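Local coordinates for KmHsv2 (Kluyveromyces marxianus, PDB 3VU4), which probably binds phosphoinositides on membranes as a seven-bladed beta-propeller protein of the PROPPIN family, related to the autophagy protein Atg18, at residues A[37-43]-A[55-61]; A[108-113]-A[123-127]; A[251-255]-A[266-272]. All coordinates share one frame; numbering follows the deposited sequence.

Interaction 1: residues A[37-43]-A[55-61]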
loop_
_atom_site.group_PDB
_atom_site.type_symbol
_atom_site.label_atom_id
_atom_site.label_comp_id
_atom_site.label_asym_id
_atom_site.label_seq_id
_atom_site.Cartn_x
_atom_site.Cartn_y
_atom_site.Cartn_z
ATOM N N SER A 37 -8.382 2.204 -13.883
ATOM C CA SER A 37 -8.549 2.922 -15.134
ATOM C C SER A 37 -8.082 2.123 -16.350
ATOM O O SER A 37 -7.165 1.293 -16.261
ATOM C CB SER A 37 -7.787 4.250 -15.085
ATOM O OG SER A 37 -6.389 4.043 -15.162
ATOM N N THR A 38 -8.725 2.387 -17.487
ATOM C CA THR A 38 -8.397 1.735 -18.748
ATOM C C THR A 38 -8.227 2.835 -19.779
ATOM O O THR A 38 -8.205 4.020 -19.439
ATOM C CB THR A 38 -9.527 0.820 -19.228
ATOM O OG1 THR A 38 -10.679 1.615 -19.539
ATOM C CG2 THR A 38 -9.894 -0.190 -18.156
ATOM N N LEU A 39 -8.112 2.446 -21.043
ATOM C CA LEU A 39 -7.954 3.415 -22.119
ATOM C C LEU A 39 -9.279 4.130 -22.372
ATOM O O LEU A 39 -9.313 5.245 -22.899
ATOM C CB LEU A 39 -7.513 2.705 -23.398
ATOM C CG LEU A 39 -6.185 1.949 -23.318
ATOM C CD1 LEU A 39 -5.843 1.356 -24.695
ATOM C CD2 LEU A 39 -5.081 2.898 -22.853
ATOM N N LYS A 40 -10.362 3.485 -21.951
ATOM C CA LYS A 40 -11.702 3.998 -22.169
ATOM C C LYS A 40 -12.489 4.478 -20.951
ATOM O O LYS A 40 -13.488 5.180 -21.115
ATOM C CB LYS A 40 -12.517 2.932 -22.907
ATOM C CG LYS A 40 -11.930 2.530 -24.265
ATOM C CD LYS A 40 -12.434 1.164 -24.730
ATOM C CE LYS A 40 -13.953 1.108 -24.783
ATOM N NZ LYS A 40 -14.428 -0.235 -25.213
ATOM N N SER A 41 -12.069 4.117 -19.740
ATOM C CA SER A 41 -12.815 4.547 -18.553
ATOM C C SER A 41 -12.109 4.243 -17.247
ATOM O O SER A 41 -10.975 3.768 -17.236
ATOM C CB SER A 41 -14.160 3.834 -18.503
ATOM O OG SER A 41 -13.972 2.475 -18.132
ATOM N N PHE A 42 -12.797 4.537 -16.145
ATOM C CA PHE A 42 -12.294 4.228 -14.819
ATOM C C PHE A 42 -13.428 3.469 -14.144
ATOM O O PHE A 42 -14.596 3.774 -14.355
ATOM C CB PHE A 42 -11.853 5.494 -14.050
ATOM C CG PHE A 42 -12.967 6.306 -13.427
ATOM C CD1 PHE A 42 -13.670 5.837 -12.317
ATOM C CD2 PHE A 42 -13.241 7.593 -13.892
ATOM C CE1 PHE A 42 -14.624 6.646 -11.674
ATOM C CE2 PHE A 42 -14.191 8.404 -13.253
ATOM C CZ PHE A 42 -14.880 7.929 -12.146
ATOM N N GLU A 43 -13.078 2.445 -13.376
ATOM C CA GLU A 43 -14.061 1.607 -12.709
ATOM C C GLU A 43 -13.749 1.560 -11.226
ATOM O O GLU A 43 -12.598 1.737 -10.825
ATOM C CB GLU A 43 -13.990 0.190 -13.274
ATOM C CG GLU A 43 -13.815 0.133 -14.786
ATOM C CD GLU A 43 -15.119 0.357 -15.531
ATOM O OE1 GLU A 43 -15.080 0.549 -16.770
ATOM O OE2 GLU A 43 -16.182 0.328 -14.873
ATOM N N SER A 55 -18.959 2.618 -13.107
ATOM C CA SER A 55 -18.241 2.733 -14.364
ATOM C C SER A 55 -18.373 4.183 -14.822
ATOM O O SER A 55 -19.353 4.855 -14.501
ATOM C CB SER A 55 -18.846 1.797 -15.403
ATOM O OG SER A 55 -18.117 1.858 -16.614
ATOM N N GLN A 56 -17.392 4.671 -15.568
ATOM C CA GLN A 56 -17.420 6.050 -16.033
ATOM C C GLN A 56 -16.490 6.223 -17.216
ATOM O O GLN A 56 -15.279 6.046 -17.093
ATOM C CB GLN A 56 -16.993 6.989 -14.901
ATOM C CG GLN A 56 -16.731 8.421 -15.333
ATOM C CD GLN A 56 -17.937 9.077 -15.975
ATOM O OE1 GLN A 56 -18.968 9.285 -15.328
ATOM N NE2 GLN A 56 -17.816 9.407 -17.257
ATOM N N GLU A 57 -17.045 6.576 -18.366
ATOM C CA GLU A 57 -16.212 6.752 -19.539
ATOM C C GLU A 57 -15.334 7.978 -19.450
ATOM O O GLU A 57 -15.734 9.016 -18.928
ATOM C CB GLU A 57 -17.058 6.815 -20.798
ATOM C CG GLU A 57 -17.641 5.479 -21.171
ATOM C CD GLU A 57 -18.389 5.537 -22.477
ATOM O OE1 GLU A 57 -18.932 4.492 -22.898
ATOM O OE2 GLU A 57 -18.432 6.634 -23.082
ATOM N N MET A 58 -14.124 7.827 -19.968
ATOM C CA MET A 58 -13.133 8.882 -19.967
ATOM C C MET A 58 -11.895 8.278 -20.603
ATOM O O MET A 58 -11.567 7.117 -20.347
ATOM C CB MET A 58 -12.837 9.308 -18.536
ATOM C CG MET A 58 -12.099 10.609 -18.421
ATOM S SD MET A 58 -12.172 11.157 -16.724
ATOM C CE MET A 58 -13.903 11.661 -16.615
ATOM N N ARG A 59 -11.209 9.056 -21.428
ATOM C CA ARG A 59 -10.021 8.558 -22.104
ATOM C C ARG A 59 -8.765 9.244 -21.601
ATOM O O ARG A 59 -8.844 10.275 -20.934
ATOM C CB ARG A 59 -10.158 8.763 -23.616
ATOM C CG ARG A 59 -11.352 8.039 -24.245
ATOM C CD ARG A 59 -11.331 8.141 -25.771
ATOM N NE ARG A 59 -10.090 7.620 -26.355
ATOM C CZ ARG A 59 -9.716 6.338 -26.343
ATOM N NH1 ARG A 59 -10.486 5.414 -25.777
ATOM N NH2 ARG A 59 -8.564 5.975 -26.900
ATOM N N HIS A 60 -7.611 8.655 -21.912
ATOM C CA HIS A 60 -6.320 9.205 -21.512
ATOM C C HIS A 60 -5.990 9.021 -20.032
ATOM O O HIS A 60 -4.958 9.505 -19.559
ATOM C CB HIS A 60 -6.265 10.694 -21.872
ATOM C CG HIS A 60 -6.486 10.959 -23.327
ATOM N ND1 HIS A 60 -5.489 10.809 -24.268
ATOM C CD2 HIS A 60 -7.612 11.260 -24.016
ATOM C CE1 HIS A 60 -5.994 11.000 -25.473
ATOM N NE2 HIS A 60 -7.280 11.274 -25.347
ATOM N N LEU A 61 -6.859 8.330 -19.300
ATOM C CA LEU A 61 -6.616 8.109 -17.881
ATOM C C LEU A 61 -5.257 7.471 -17.676
ATOM O O LEU A 61 -4.999 6.359 -18.126
ATOM C CB LEU A 61 -7.708 7.240 -17.274
ATOM C CG LEU A 61 -9.020 8.002 -17.113
ATOM C CD1 LEU A 61 -10.037 7.119 -16.414
ATOM C CD2 LEU A 61 -8.775 9.266 -16.310
#
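Phe42 CG sits between its own backbone N and carbonyl carbon (chi1 79°), and Gln56 CG lies opposite its backbone N (chi1 169°), which brings the two side chains together. Gln56 CB then lies over one face of the Phe42 ring, toward the rim, 3.7 Å from the ring centroid in a CH-pi contact. The Gln56 chain bends at chi2, and NE2 donates a straight, in-plane hydrogen bond to Glu57 O at 2.7 Å. Leu61 CD1 comes to the edge of the same ring and touches Phe42 CB. The backbones run antiparallel as neighbouring strands of a propeller blade. Where the pairing ends, Met58 N donates to Lys40 O at 3.0 Å.

On the other face, Glu43 accepts from Ser41 OG at OE1, 2.6 Å away and above the carboxylate plane. Ser55 OG, 3.0 Å from Glu43 OE2, bonds weakly to the carboxylate. His52 also bonds weakly to OE2. Without the carboxylate, as with an alanine at Glu43, the hydroxyls of Ser41 and Ser55 would probably lose their shared acceptor. One side thus packs carbon on the Phe42 ring, while the other gathers hydroxyls and a histidine round one carboxylate, which probably favours its charged form.

Interaction 2: residues A[108-113]-A[123-127]. With SO4 (sulfate ion), chain I.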
loop_
_atom_site.group_PDB
_atom_site.type_symbol
_atom_site.label_atom_id
_atom_site.label_comp_id
_atom_site.label_asym_id
_atom_site.label_seq_id
_atom_site.Cartn_x
_atom_site.Cartn_y
_atom_site.Cartn_z
ATOM N N LEU A 108 -4.864 11.297 -1.155
ATOM C CA LEU A 108 -6.035 12.092 -0.803
ATOM C C LEU A 108 -6.565 11.820 0.606
ATOM O O LEU A 108 -6.554 10.685 1.082
ATOM C CB LEU A 108 -7.166 11.815 -1.799
ATOM C CG LEU A 108 -6.902 12.020 -3.290
ATOM C CD1 LEU A 108 -7.995 11.336 -4.095
ATOM C CD2 LEU A 108 -6.843 13.500 -3.604
ATOM N N SER A 109 -7.029 12.879 1.265
ATOM C CA SER A 109 -7.626 12.787 2.595
ATOM C C SER A 109 -8.700 13.868 2.604
ATOM O O SER A 109 -8.674 14.759 1.755
ATOM C CB SER A 109 -6.590 13.036 3.696
ATOM O OG SER A 109 -6.241 14.401 3.800
ATOM N N ARG A 110 -9.649 13.801 3.534
ATOM C CA ARG A 110 -10.711 14.806 3.570
ATOM C C ARG A 110 -10.133 16.208 3.760
ATOM O O ARG A 110 -10.820 17.204 3.553
ATOM C CB ARG A 110 -11.710 14.502 4.698
ATOM C CG ARG A 110 -12.464 13.173 4.561
ATOM C CD ARG A 110 -13.311 12.875 5.806
ATOM N NE ARG A 110 -13.902 11.535 5.794
ATOM C CZ ARG A 110 -14.908 11.158 5.007
ATOM N NH1 ARG A 110 -15.450 12.022 4.156
ATOM N NH2 ARG A 110 -15.372 9.914 5.071
ATOM N N GLU A 111 -8.857 16.277 4.125
ATOM C CA GLU A 111 -8.197 17.554 4.366
ATOM C C GLU A 111 -7.177 17.970 3.313
ATOM O O GLU A 111 -7.157 19.122 2.877
ATOM C CB GLU A 111 -7.464 17.504 5.700
ATOM C CG GLU A 111 -8.165 16.723 6.781
ATOM C CD GLU A 111 -8.613 17.615 7.908
ATOM O OE1 GLU A 111 -9.625 18.327 7.723
ATOM O OE2 GLU A 111 -7.941 17.613 8.968
ATOM N N PHE A 112 -6.325 17.027 2.920
ATOM C CA PHE A 112 -5.255 17.313 1.974
ATOM C C PHE A 112 -5.240 16.525 0.672
ATOM O O PHE A 112 -5.938 15.522 0.511
ATOM C CB PHE A 112 -3.916 17.078 2.661
ATOM C CG PHE A 112 -3.892 17.503 4.087
ATOM C CD1 PHE A 112 -3.632 18.822 4.426
ATOM C CD2 PHE A 112 -4.136 16.582 5.099
ATOM C CE1 PHE A 112 -3.610 19.222 5.757
ATOM C CE2 PHE A 112 -4.117 16.970 6.433
ATOM C CZ PHE A 112 -3.853 18.295 6.763
ATOM N N ILE A 113 -4.412 17.015 -0.249
ATOM C CA ILE A 113 -4.178 16.390 -1.538
ATOM C C ILE A 113 -2.659 16.411 -1.665
ATOM O O ILE A 113 -2.077 17.452 -1.960
ATOM C CB ILE A 113 -4.769 17.193 -2.710
ATOM C CG1 ILE A 113 -6.285 17.304 -2.568
ATOM C CG2 ILE A 113 -4.436 16.497 -4.023
ATOM C CD1 ILE A 113 -6.959 18.029 -3.726
ATOM N N VAL A 123 1.522 19.833 -0.921
ATOM C CA VAL A 123 0.274 19.507 -0.265
ATOM C C VAL A 123 -0.704 20.646 -0.503
ATOM O O VAL A 123 -0.465 21.774 -0.085
ATOM C CB VAL A 123 0.469 19.304 1.258
ATOM C CG1 VAL A 123 -0.768 18.659 1.854
ATOM C CG2 VAL A 123 1.693 18.441 1.523
ATOM N N PHE A 124 -1.790 20.355 -1.205
ATOM C CA PHE A 124 -2.812 21.354 -1.466
ATOM C C PHE A 124 -3.971 21.061 -0.516
ATOM O O PHE A 124 -3.993 20.018 0.139
ATOM C CB PHE A 124 -3.291 21.275 -2.919
ATOM C CG PHE A 124 -2.220 21.563 -3.929
ATOM C CD1 PHE A 124 -1.202 20.645 -4.167
ATOM C CD2 PHE A 124 -2.213 22.764 -4.629
ATOM C CE1 PHE A 124 -0.192 20.921 -5.091
ATOM C CE2 PHE A 124 -1.205 23.048 -5.555
ATOM C CZ PHE A 124 -0.195 22.127 -5.784
ATOM N N LYS A 125 -4.926 21.981 -0.432
ATOM C CA LYS A 125 -6.075 21.781 0.439
ATOM C C LYS A 125 -7.176 21.096 -0.335
ATOM O O LYS A 125 -7.410 21.416 -1.497
ATOM C CB LYS A 125 -6.608 23.114 0.960
ATOM C CG LYS A 125 -7.912 22.954 1.735
ATOM C CD LYS A 125 -8.540 24.279 2.139
ATOM C CE LYS A 125 -9.832 24.021 2.907
ATOM N NZ LYS A 125 -10.506 25.262 3.362
ATOM N N PHE A 126 -7.851 20.145 0.294
ATOM C CA PHE A 126 -8.941 19.481 -0.394
ATOM C C PHE A 126 -10.187 20.313 -0.119
ATOM O O PHE A 126 -10.957 20.039 0.802
ATOM C CB PHE A 126 -9.127 18.044 0.098
ATOM C CG PHE A 126 -9.908 17.180 -0.860
ATOM C CD1 PHE A 126 -11.231 17.483 -1.175
ATOM C CD2 PHE A 126 -9.313 16.080 -1.469
ATOM C CE1 PHE A 126 -11.946 16.704 -2.076
ATOM C CE2 PHE A 126 -10.020 15.297 -2.371
ATOM C CZ PHE A 126 -11.338 15.609 -2.676
ATOM N N GLY A 127 -10.352 21.351 -0.931
ATOM C CA GLY A 127 -11.470 22.264 -0.804
ATOM C C GLY A 127 -11.004 23.645 -1.235
ATOM O O GLY A 127 -9.803 23.866 -1.428
HETATM S S SO4 I . -9.218 11.942 6.619
HETATM O O1 SO4 I . -10.357 12.826 6.928
HETATM O O2 SO4 I . -9.341 10.695 7.395
HETATM O O3 SO4 I . -9.220 11.615 5.185
HETATM O O4 SO4 I . -7.960 12.627 6.968
#
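Phe126 and Ile113 meet at the end of a beta hairpin in one blade of the propeller. Strands 112-117 and 120-125 form the two middle strands of this four-stranded blade. The Phe126 side chain turns toward 108-113 and crosses that of Ile113 at about a right angle. Its CG lies opposite its own backbone N (chi1 -161°), which carries the ring in among Leu108, Ser109 and Ile113. Ile113 CG1 reaches Phe126 CD2 at 3.4 Å, on an oblique approach to the ring. Leu108 CD2 comes to the ring edge, near its plane, 3.9 Å from Phe126 CE2. Ile85 of the preceding blade also touches Phe126, and the Trp130 ring meets it with planes about 55° apart.

Phe112 points the other way. Its CB meets Val123 CG1 at 3.6 Å, and the two side chains lie at a slant to each other. Phe145 of the next blade also touches Phe112. The hairpin therefore packs against both neighbouring blades.

Backbone bonds fix this layout. Ile113 and Phe124 form a hydrogen-bonded antiparallel pair, with both N-H groups donating across. Past the pair, Phe126 N donates to Glu111 O at 2.9 Å. Phe126 is itself the centre of an inverse gamma turn.

The turn at 109-112 is held by Ser109 OG, which accepts from Phe112 N at 2.8 Å in an ST motif. Beside this turn sits a sulfate ion, probably from the crystallisation liquor. His68 NE2 is also hydrogen-bonded to it. The Arg110 side chain runs alongside the ion, with CB, CG and CD all near O1. The bond from Arg110 itself comes from the backbone: its N donates to sulfate O3 at 2.8 Å, with an angle of 165° at the hydrogen.

Interaction 3: residues A[251-255]-A[266-272]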
loop_
_atom_site.group_PDB
_atom_site.type_symbol
_atom_site.label_atom_id
_atom_site.label_comp_id
_atom_site.label_asym_id
_atom_site.label_seq_id
_atom_site.Cartn_x
_atom_site.Cartn_y
_atom_site.Cartn_z
ATOM N N ASP A 251 -5.154 -5.264 11.896
ATOM C CA ASP A 251 -4.828 -4.971 13.297
ATOM C C ASP A 251 -3.339 -4.634 13.488
ATOM O O ASP A 251 -2.886 -4.400 14.613
ATOM C CB ASP A 251 -5.201 -6.154 14.196
ATOM C CG ASP A 251 -4.464 -7.426 13.822
ATOM O OD1 ASP A 251 -3.523 -7.372 12.993
ATOM O OD2 ASP A 251 -4.822 -8.488 14.361
ATOM N N GLY A 252 -2.587 -4.617 12.389
ATOM C CA GLY A 252 -1.168 -4.299 12.453
ATOM C C GLY A 252 -0.282 -5.448 12.904
ATOM O O GLY A 252 0.907 -5.261 13.173
ATOM N N SER A 253 -0.864 -6.638 12.977
ATOM C CA SER A 253 -0.159 -7.844 13.411
ATOM C C SER A 253 0.770 -8.507 12.387
ATOM O O SER A 253 1.847 -8.980 12.732
ATOM C CB SER A 253 -1.178 -8.887 13.879
ATOM O OG SER A 253 -0.571 -10.170 13.963
ATOM N N LYS A 254 0.343 -8.582 11.135
ATOM C CA LYS A 254 1.161 -9.215 10.114
ATOM C C LYS A 254 1.473 -8.315 8.942
ATOM O O LYS A 254 0.733 -7.388 8.617
ATOM C CB LYS A 254 0.489 -10.493 9.622
ATOM C CG LYS A 254 0.457 -11.564 10.678
ATOM C CD LYS A 254 -0.452 -12.698 10.297
ATOM C CE LYS A 254 -0.731 -13.580 11.512
ATOM N NZ LYS A 254 -1.397 -12.804 12.607
ATOM N N LEU A 255 2.598 -8.603 8.314
ATOM C CA LEU A 255 3.051 -7.843 7.168
ATOM C C LEU A 255 3.179 -8.818 5.991
ATOM O O LEU A 255 3.849 -9.848 6.108
ATOM C CB LEU A 255 4.401 -7.221 7.501
ATOM C CG LEU A 255 5.006 -6.169 6.593
ATOM C CD1 LEU A 255 4.036 -5.023 6.424
ATOM C CD2 LEU A 255 6.299 -5.696 7.214
ATOM N N VAL A 266 4.649 -13.730 4.667
ATOM C CA VAL A 266 3.999 -13.049 5.769
ATOM C C VAL A 266 4.958 -12.987 6.941
ATOM O O VAL A 266 5.542 -14.001 7.322
ATOM C CB VAL A 266 2.723 -13.779 6.214
ATOM C CG1 VAL A 266 2.178 -13.138 7.484
ATOM C CG2 VAL A 266 1.684 -13.732 5.097
ATOM N N PHE A 267 5.142 -11.788 7.485
ATOM C CA PHE A 267 6.017 -11.581 8.638
ATOM C C PHE A 267 5.131 -11.189 9.816
ATOM O O PHE A 267 4.095 -10.533 9.644
ATOM C CB PHE A 267 7.041 -10.484 8.341
ATOM C CG PHE A 267 7.992 -10.839 7.246
ATOM C CD1 PHE A 267 9.124 -11.589 7.514
ATOM C CD2 PHE A 267 7.739 -10.451 5.931
ATOM C CE1 PHE A 267 10.003 -11.954 6.482
ATOM C CE2 PHE A 267 8.601 -10.807 4.905
ATOM C CZ PHE A 267 9.735 -11.559 5.177
ATOM N N GLU A 268 5.536 -11.585 11.013
ATOM C CA GLU A 268 4.736 -11.293 12.194
ATOM C C GLU A 268 5.306 -10.203 13.094
ATOM O O GLU A 268 6.405 -10.354 13.630
ATOM C CB GLU A 268 4.543 -12.592 12.987
ATOM C CG GLU A 268 3.890 -12.433 14.359
ATOM C CD GLU A 268 3.733 -13.767 15.072
ATOM O OE1 GLU A 268 2.763 -14.497 14.772
ATOM O OE2 GLU A 268 4.593 -14.096 15.918
ATOM N N ILE A 269 4.560 -9.109 13.256
ATOM C CA ILE A 269 4.981 -8.008 14.128
ATOM C C ILE A 269 4.636 -8.345 15.594
ATOM O O ILE A 269 5.432 -8.113 16.512
ATOM C CB ILE A 269 4.320 -6.670 13.707
ATOM C CG1 ILE A 269 5.066 -6.077 12.502
ATOM C CG2 ILE A 269 4.340 -5.677 14.864
ATOM C CD1 ILE A 269 4.861 -6.827 11.199
ATOM N N PHE A 270 3.444 -8.883 15.815
ATOM C CA PHE A 270 3.049 -9.308 17.153
ATOM C C PHE A 270 2.026 -10.422 17.004
ATOM O O PHE A 270 1.273 -10.444 16.025
ATOM C CB PHE A 270 2.508 -8.129 17.985
ATOM C CG PHE A 270 1.142 -7.636 17.579
ATOM C CD1 PHE A 270 -0.007 -8.327 17.961
ATOM C CD2 PHE A 270 1.001 -6.435 16.874
ATOM C CE1 PHE A 270 -1.282 -7.834 17.655
ATOM C CE2 PHE A 270 -0.265 -5.932 16.564
ATOM C CZ PHE A 270 -1.410 -6.637 16.957
ATOM N N ASN A 271 2.017 -11.366 17.945
ATOM C CA ASN A 271 1.085 -12.476 17.855
ATOM C C ASN A 271 -0.359 -12.027 18.050
ATOM O O ASN A 271 -0.717 -11.397 19.036
ATOM C CB ASN A 271 1.439 -13.582 18.832
ATOM C CG ASN A 271 0.664 -14.845 18.552
ATOM O OD1 ASN A 271 -0.560 -14.859 18.659
ATOM N ND2 ASN A 271 1.366 -15.911 18.166
ATOM N N ASP A 272 -1.164 -12.387 17.059
ATOM C CA ASP A 272 -2.571 -12.044 16.919
ATOM C C ASP A 272 -3.594 -12.931 17.628
ATOM O O ASP A 272 -4.628 -12.464 18.081
ATOM C CB ASP A 272 -2.887 -12.058 15.421
ATOM C CG ASP A 272 -3.668 -10.878 14.999
ATOM O OD1 ASP A 272 -3.691 -9.907 15.777
ATOM O OD2 ASP A 272 -4.248 -10.902 13.900
HETATM O O HOH W 1 -2.921 -10.176 11.283
#
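Leu255 and Phe267 form a hydrogen-bonded antiparallel pair, with Leu255 N to Phe267 O at 2.8 Å and Phe267 N to Leu255 O at 2.7 Å. Further along, Ser253 O accepts from Ile269 N at 2.8 Å and more weakly from Phe270 N. Ser253 OG lies opposite its own backbone N (chi1 164°), which lets it donate to Phe270 O at 2.8 Å, nearly along the C=O axis. The Phe270 ring lies against the turn: Ser253 CA stands over one face, 3.9 Å from the centroid, and Asp251 O is at the edge. Asp251 OD1 accepts from Ser253 N, which makes an Asx turn.

Ile269 CD1 packs on Leu255 CB at 3.7 Å, and Trp248 touches both side chains. On the other face, Lys254 CB and CD lie against Val266 CG1. The lysine chain bends at chi4, and NZ donates to Ser253 OG at 3.1 Å. Its salt bridge to Asp272 OD2 is long. A water lies near both groups, bonding weakly to the lysine. The Asp251 and Asp272 carboxylates are modelled too close for their contact to be trusted. This is a hairpin of the two middle strands of a four-stranded beta-propeller blade.

How the interactions relate
The three contacts lie in series along the chain, each in a hairpin of a different propeller blade: the two middle strands in interactions 2 and 3, the third and fourth in interaction 1. None touches another. Interactions 1 and 2 are closest, with centres 23 Å apart and nearest atoms about 11 Å apart. The blade that runs from strand 63-66 to strand 92-98 lies between theirs in the chain and touches both: Phe75 meets interaction 1, and Ile85 and Ile97 meet interaction 2. Interactions 1 and 3 are on opposite sides of the chain's centre, 36 Å between centres. Interactions 2 and 3 are 31 Å apart by centres. The sulfate belongs to interaction 2. Its presence alone does not establish a phosphate-binding pocket.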